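Local coordinates for cell wall binding protein cwp8 (Peptoclostridium difficile, PDB 5J6Q) that probably attaches to the cell wall through three CWB2 modules, as one of the surface-layer family of cell wall proteins, at residues E352-I355 and L356-L359. Residues are numbered along the deposited sequence; the frame is centred on the assembly and turned at random.
Sequences EAEI and LRVL
Glu354 and Arg357 are joined by a two-pronged salt bridge one turn apart on the alpha-helix 349-359, within a CWB2 cell wall-binding module. Arg357 NE donates to Glu354 OE2 at 2.9 Å in an almost straight bond of 175°. The second prong runs from Arg357 NH2 to Glu354 OE1 at 2.7 Å, though the position of OE1 is less certain. NE meets OE2 on the syn side but well out of the carboxylate plane, while OE2 lies in the plane of the guanidinium. The carboxylate lies at the edge of the guanidinium, but the two planes are turned 37° apart, a twisted version of the flat bidentate pair. The Glu354 chain leaves anti to the backbone N, then turns about CB-CG (chi2 74°), which brings its carboxylate alongside Arg357. Arg357 bends further out, at chi3, and the two side chains run alongside each other in the same direction.

On the inward side, Ile355 and Leu359 also lie side by side, one turn apart. Their methyls, Ile355 CG2 and Leu359 CD1, come within 3.4 Å, tighter than usual for two carbons. Both side chains, with Val358, rest on Ile314 of strand 313-318, so this face packs the helix onto the parallel sheet of the module.

Backbone bonds of the i to i+4 kind run through the same turn. Val358 N donates to Glu354 O at 3.0 Å and Leu359 N to Ile355 O at 3.1 Å.

Further out, Arg357 has partners beyond the helix. Its NH1 forms a salt bridge with Asp308, and its NH2 also bonds to Phe306 O. The guanidinium therefore links the helix to the segment following helix 294-305, and these extra bonds help fix its rotation. Nearer the start of this turn, Glu352 points its carboxylate to another partner, with OE2 in a salt bridge to Lys384 NZ.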
loop_
_atom_site.group_PDB
_atom_site.type_symbol
_atom_site.label_atom_id
_atom_site.label_comp_id
_atom_site.label_asym_id
_atom_site.label_seq_id
_atom_site.Cartn_x
_atom_site.Cartn_y
_atom_site.Cartn_z
ATOM N N GLU A 352 -22.270 17.344 -4.582
ATOM C CA GLU A 352 -23.598 17.416 -3.984
ATOM C C GLU A 352 -23.601 16.507 -2.791
ATOM O O GLU A 352 -24.013 16.911 -1.689
ATOM C CB GLU A 352 -24.657 16.977 -5.045
ATOM C CG GLU A 352 -26.041 16.732 -4.462
ATOM C CD GLU A 352 -27.061 16.463 -5.552
ATOM O OE1 GLU A 352 -26.927 15.438 -6.223
ATOM O OE2 GLU A 352 -27.959 17.286 -5.746
ATOM N N ALA A 353 -23.091 15.274 -2.986
ATOM C CA ALA A 353 -22.978 14.278 -1.919
ATOM C C ALA A 353 -22.138 14.794 -0.770
ATOM O O ALA A 353 -22.480 14.481 0.367
ATOM C CB ALA A 353 -22.394 12.969 -2.473
ATOM N N GLU A 354 -21.021 15.638 -1.020
ATOM C CA GLU A 354 -20.171 16.125 0.119
ATOM C C GLU A 354 -20.923 17.256 0.769
ATOM O O GLU A 354 -20.814 17.440 1.987
ATOM C CB GLU A 354 -18.719 16.590 -0.307
ATOM C CG GLU A 354 -17.882 17.178 0.816
ATOM C CD GLU A 354 -17.364 16.119 1.819
ATOM O OE1 GLU A 354 -16.581 16.495 2.661
ATOM O OE2 GLU A 354 -17.773 14.935 1.787
ATOM N N ILE A 355 -21.662 18.053 -0.012
ATOM C CA ILE A 355 -22.522 19.088 0.640
ATOM C C ILE A 355 -23.445 18.445 1.766
ATOM O O ILE A 355 -23.511 18.932 2.893
ATOM C CB ILE A 355 -23.479 19.731 -0.361
ATOM C CG1 ILE A 355 -22.665 20.407 -1.476
ATOM C CG2 ILE A 355 -24.443 20.846 0.400
ATOM C CD1 ILE A 355 -21.980 21.586 -0.927
ATOM N N LEU A 356 -24.107 17.350 1.434
ATOM C CA LEU A 356 -25.008 16.700 2.398
ATOM C C LEU A 356 -24.296 16.219 3.601
ATOM O O LEU A 356 -24.722 16.418 4.728
ATOM C CB LEU A 356 -25.706 15.525 1.715
ATOM C CG LEU A 356 -26.619 15.940 0.555
ATOM C CD1 LEU A 356 -27.328 14.672 0.014
ATOM C CD2 LEU A 356 -27.662 16.973 0.979
ATOM N N ARG A 357 -23.158 15.605 3.385
ATOM C CA ARG A 357 -22.366 15.013 4.446
ATOM C C ARG A 357 -21.902 16.015 5.426
ATOM O O ARG A 357 -22.030 15.759 6.644
ATOM C CB ARG A 357 -21.119 14.272 3.889
ATOM C CG ARG A 357 -20.492 13.355 4.961
ATOM C CD ARG A 357 -19.049 12.883 4.647
ATOM N NE ARG A 357 -18.105 13.997 4.486
ATOM C CZ ARG A 357 -17.454 14.576 5.481
ATOM N NH1 ARG A 357 -17.607 14.156 6.726
ATOM N NH2 ARG A 357 -16.633 15.612 5.228
ATOM N N VAL A 358 -21.372 17.195 4.945
ATOM C CA VAL A 358 -20.820 18.119 5.946
ATOM C C VAL A 358 -21.861 19.009 6.581
ATOM O O VAL A 358 -21.611 19.426 7.707
ATOM C CB VAL A 358 -19.639 18.971 5.362
ATOM C CG1 VAL A 358 -18.546 18.050 4.831
ATOM C CG2 VAL A 358 -20.129 19.910 4.255
ATOM N N LEU A 359 -23.004 19.328 5.891
ATOM C CA LEU A 359 -24.049 20.195 6.518
ATOM C C LEU A 359 -24.861 19.372 7.524
ATOM O O LEU A 359 -25.239 19.904 8.588
ATOM C CB LEU A 359 -25.037 20.813 5.490
ATOM C CG LEU A 359 -24.372 21.667 4.444
ATOM C CD1 LEU A 359 -25.390 22.087 3.392
ATOM C CD2 LEU A 359 -23.672 22.858 5.119
#